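Local coordinates for protein TAF6 (Antonospora locustae, PDB 4ATG) that probably helps TFIID assemble for transcription through its C-terminal HEAT-repeat domain, which takes part in Taf6-Taf9 complex formation, at residues A[39-50]-A[81-91]. Residues are numbered along the deposited sequence; the frame is centred on the assembly and turned at random. Where two conformers were deposited one is given.
Sequences QQLVPYFIQHIS and IDPYLHQILPS
Y84 turns one face of its ring to V42 and comes against P43 where helices 42-55 and 85-97 of the TAF6 HEAT-repeat array pack side by side. The short segments 42-50 and 85-91 run nearly parallel, 18° apart with axes 10.2 Å from each other, and side chains fill the space between. V42 pushes CG1 over the Y84 ring in a CH-pi contact, 4.0 Å from its centroid; with CG1 anti to the backbone N (chi1 172°), the same methyl also meets I81 CD1. P43 comes in obliquely, setting CB against CE1 of Y84 and CD near its OH. Q39 NE2 reaches the ring edge at Y84 CE2 (3.8 Å) and shares a water with Y84 OH, while Q39 OE1 accepts from F80 N. I46 is the main knob by area: its CD1 drops into a hollow walled by Y84 CB (3.4 Å), I88 CG1 (3.8 Å) and, more loosely, I81 CD1, while CG2 rests on Q87 CB. With an alanine in place of Y84, V42 CG1 would probably lose its ring face, a gap would open beside P43 and the water held by Q39 would lack its phenolic partner. A second water bridges P43 O and Q87 OE1. Toward the C-terminal ends the backbones close in, the CA atoms of S50 and S91 coming to 5.7 Å, and Y70 of helix 60-75 hydrogen-bonds to both hydroxyls. In one of its two conformers, S50 OG also bonds back to I46 O at 2.9 Å, from above the carbonyl plane and on the face opposite S50 N.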
# COMPACT_ATOMS: atom_id res chain seq x y z
N GLN A 39 -11.63 12.28 12.82
CA GLN A 39 -12.21 12.31 11.47
C GLN A 39 -11.79 13.53 10.62
O GLN A 39 -11.44 13.37 9.44
CB GLN A 39 -13.74 12.13 11.49
CG GLN A 39 -14.32 11.84 10.07
CD GLN A 39 -13.93 10.49 9.51
OE1 GLN A 39 -13.47 9.61 10.24
NE2 GLN A 39 -14.19 10.25 8.23
N GLN A 40 -11.87 14.74 11.18
CA GLN A 40 -11.51 15.96 10.43
C GLN A 40 -10.06 15.93 9.94
O GLN A 40 -9.74 16.52 8.90
CB GLN A 40 -11.70 17.19 11.31
CG GLN A 40 -12.97 17.98 11.07
CD GLN A 40 -12.84 19.29 11.83
OE1 GLN A 40 -12.95 19.33 13.05
NE2 GLN A 40 -12.43 20.34 11.15
N LEU A 41 -9.16 15.26 10.70
CA LEU A 41 -7.74 15.16 10.36
C LEU A 41 -7.43 14.12 9.33
O LEU A 41 -6.40 14.20 8.67
CB LEU A 41 -6.92 14.86 11.64
CG LEU A 41 -6.92 15.95 12.70
CD1 LEU A 41 -5.94 15.61 13.82
CD2 LEU A 41 -6.49 17.23 12.12
N VAL A 42 -8.26 13.08 9.26
CA VAL A 42 -8.09 11.96 8.31
C VAL A 42 -7.64 12.35 6.88
O VAL A 42 -6.59 11.88 6.45
CB VAL A 42 -9.28 10.95 8.35
CG1 VAL A 42 -9.15 9.92 7.22
CG2 VAL A 42 -9.31 10.23 9.70
N PRO A 43 -8.36 13.21 6.13
CA PRO A 43 -7.89 13.55 4.77
C PRO A 43 -6.50 14.19 4.75
O PRO A 43 -5.73 13.99 3.82
CB PRO A 43 -8.95 14.55 4.27
CG PRO A 43 -9.65 15.03 5.48
CD PRO A 43 -9.66 13.85 6.40
N TYR A 44 -6.18 14.99 5.79
CA TYR A 44 -4.89 15.67 5.90
C TYR A 44 -3.77 14.68 6.22
O TYR A 44 -2.67 14.81 5.66
CB TYR A 44 -4.97 16.82 6.91
CG TYR A 44 -5.95 17.88 6.47
CD1 TYR A 44 -5.81 18.53 5.24
CD2 TYR A 44 -7.09 18.17 7.22
CE1 TYR A 44 -6.76 19.43 4.78
CE2 TYR A 44 -8.00 19.14 6.81
CZ TYR A 44 -7.82 19.79 5.60
OH TYR A 44 -8.72 20.74 5.18
N PHE A 45 -4.04 13.69 7.08
CA PHE A 45 -3.03 12.66 7.38
C PHE A 45 -2.71 11.90 6.08
O PHE A 45 -1.55 11.71 5.76
CB PHE A 45 -3.55 11.68 8.44
CG PHE A 45 -3.44 12.16 9.87
CD1 PHE A 45 -2.23 12.62 10.38
CD2 PHE A 45 -4.51 12.04 10.74
CE1 PHE A 45 -2.11 13.02 11.72
CE2 PHE A 45 -4.39 12.41 12.09
CZ PHE A 45 -3.21 12.94 12.56
N ILE A 46 -3.75 11.50 5.34
CA ILE A 46 -3.56 10.77 4.08
C ILE A 46 -2.81 11.62 3.07
O ILE A 46 -1.88 11.11 2.44
CB ILE A 46 -4.89 10.21 3.53
CG1 ILE A 46 -5.46 9.16 4.50
CG2 ILE A 46 -4.68 9.61 2.11
CD1 ILE A 46 -6.89 8.98 4.33
N GLN A 47 -3.17 12.90 2.92
CA GLN A 47 -2.45 13.79 1.99
C GLN A 47 -0.97 13.92 2.39
O GLN A 47 -0.09 13.79 1.53
CB GLN A 47 -3.13 15.18 1.94
CG GLN A 47 -2.60 16.11 0.86
CD GLN A 47 -2.74 17.57 1.23
OE1 GLN A 47 -3.51 17.97 2.12
NE2 GLN A 47 -1.98 18.41 0.55
N HIS A 48 -0.66 14.15 3.70
CA HIS A 48 0.75 14.28 4.13
C HIS A 48 1.51 12.98 3.95
O HIS A 48 2.65 13.00 3.47
CB HIS A 48 0.88 14.72 5.60
CG HIS A 48 2.29 14.69 6.11
ND1 HIS A 48 3.15 15.75 5.90
CD2 HIS A 48 2.96 13.72 6.77
CE1 HIS A 48 4.30 15.41 6.47
NE2 HIS A 48 4.23 14.19 7.01
N ILE A 49 0.92 11.88 4.42
CA ILE A 49 1.58 10.57 4.36
C ILE A 49 1.89 10.22 2.90
O ILE A 49 3.00 9.78 2.62
CB ILE A 49 0.80 9.46 5.12
CG1 ILE A 49 0.75 9.74 6.64
CG2 ILE A 49 1.42 8.08 4.87
CD1 ILE A 49 -0.51 9.01 7.39
N SER A 50 0.91 10.43 1.96
CA SER A 50 1.14 10.14 0.53
C SER A 50 2.31 10.94 0.00
O SER A 50 3.16 10.40 -0.71
CB SER A 50 -0.10 10.48 -0.30
OG SER A 50 -1.15 9.60 0.02
N ILE A 81 -13.30 5.32 7.39
CA ILE A 81 -12.28 5.32 6.34
C ILE A 81 -12.77 5.19 4.93
O ILE A 81 -12.06 5.57 4.00
CB ILE A 81 -11.18 4.28 6.69
CG1 ILE A 81 -9.79 4.64 6.09
CG2 ILE A 81 -11.59 2.83 6.28
CD1 ILE A 81 -9.16 6.00 6.65
N ASP A 82 -13.94 4.58 4.73
CA ASP A 82 -14.47 4.32 3.38
C ASP A 82 -14.31 5.44 2.35
O ASP A 82 -13.87 5.11 1.25
CB ASP A 82 -15.93 3.84 3.40
CG ASP A 82 -16.21 2.66 4.33
OD1 ASP A 82 -15.61 2.61 5.43
OD2 ASP A 82 -17.11 1.85 3.99
N PRO A 83 -14.60 6.73 2.66
CA PRO A 83 -14.43 7.79 1.63
C PRO A 83 -13.00 8.06 1.19
O PRO A 83 -12.80 8.80 0.23
CB PRO A 83 -14.99 9.05 2.32
CG PRO A 83 -15.77 8.57 3.49
CD PRO A 83 -15.07 7.32 3.93
N TYR A 84 -12.02 7.48 1.89
CA TYR A 84 -10.60 7.74 1.64
C TYR A 84 -9.84 6.57 1.09
O TYR A 84 -8.67 6.72 0.76
CB TYR A 84 -9.94 8.26 2.94
CG TYR A 84 -10.66 9.48 3.48
CD1 TYR A 84 -10.55 10.72 2.84
CD2 TYR A 84 -11.51 9.38 4.57
CE1 TYR A 84 -11.26 11.83 3.31
CE2 TYR A 84 -12.21 10.49 5.05
CZ TYR A 84 -12.10 11.70 4.40
OH TYR A 84 -12.83 12.79 4.82
N LEU A 85 -10.50 5.40 0.92
CA LEU A 85 -9.82 4.22 0.36
C LEU A 85 -9.29 4.50 -1.04
O LEU A 85 -8.26 3.94 -1.42
CB LEU A 85 -10.75 3.00 0.34
CG LEU A 85 -11.21 2.52 1.74
CD1 LEU A 85 -12.25 1.48 1.59
CD2 LEU A 85 -10.00 1.95 2.56
N HIS A 86 -9.98 5.35 -1.80
CA HIS A 86 -9.56 5.73 -3.16
C HIS A 86 -8.24 6.50 -3.19
O HIS A 86 -7.56 6.51 -4.22
CB HIS A 86 -10.68 6.47 -3.90
CG HIS A 86 -10.79 7.92 -3.56
ND1 HIS A 86 -11.28 8.35 -2.33
CD2 HIS A 86 -10.47 9.00 -4.31
CE1 HIS A 86 -11.25 9.67 -2.38
NE2 HIS A 86 -10.76 10.11 -3.54
N GLN A 87 -7.89 7.17 -2.10
CA GLN A 87 -6.61 7.89 -1.93
C GLN A 87 -5.53 7.00 -1.28
O GLN A 87 -4.35 7.09 -1.64
CB GLN A 87 -6.81 9.13 -1.04
CG GLN A 87 -7.74 10.18 -1.63
CD GLN A 87 -8.08 11.26 -0.63
OE1 GLN A 87 -7.70 11.22 0.54
NE2 GLN A 87 -8.84 12.24 -1.08
N ILE A 88 -5.91 6.16 -0.33
CA ILE A 88 -4.95 5.25 0.34
C ILE A 88 -4.40 4.19 -0.63
O ILE A 88 -3.19 3.92 -0.66
CB ILE A 88 -5.60 4.58 1.58
CG1 ILE A 88 -5.89 5.65 2.68
CG2 ILE A 88 -4.69 3.44 2.16
CD1 ILE A 88 -6.78 5.11 3.85
N LEU A 89 -5.31 3.54 -1.37
CA LEU A 89 -4.92 2.42 -2.24
C LEU A 89 -3.81 2.77 -3.26
O LEU A 89 -2.80 2.06 -3.25
CB LEU A 89 -6.15 1.80 -2.92
CG LEU A 89 -6.81 0.65 -2.20
CD1 LEU A 89 -8.15 0.33 -2.85
CD2 LEU A 89 -5.92 -0.62 -2.27
N PRO A 90 -3.90 3.87 -4.05
CA PRO A 90 -2.79 4.16 -4.98
C PRO A 90 -1.48 4.49 -4.27
O PRO A 90 -0.43 4.13 -4.78
CB PRO A 90 -3.33 5.31 -5.85
CG PRO A 90 -4.40 5.91 -5.09
CD PRO A 90 -5.00 4.84 -4.21
N SER A 91 -1.53 5.06 -3.05
CA SER A 91 -0.32 5.37 -2.27
C SER A 91 0.33 4.05 -1.79
O SER A 91 1.54 3.89 -1.91
CB SER A 91 -0.68 6.25 -1.08
OG SER A 91 0.50 6.63 -0.41
O HOH W 1 -14.93 12.50 6.43
O HOH W 2 -6.98 13.54 1.51
O HOH W 3 2.14 8.08 -1.96
O HOH W 4 -2.93 9.29 -2.31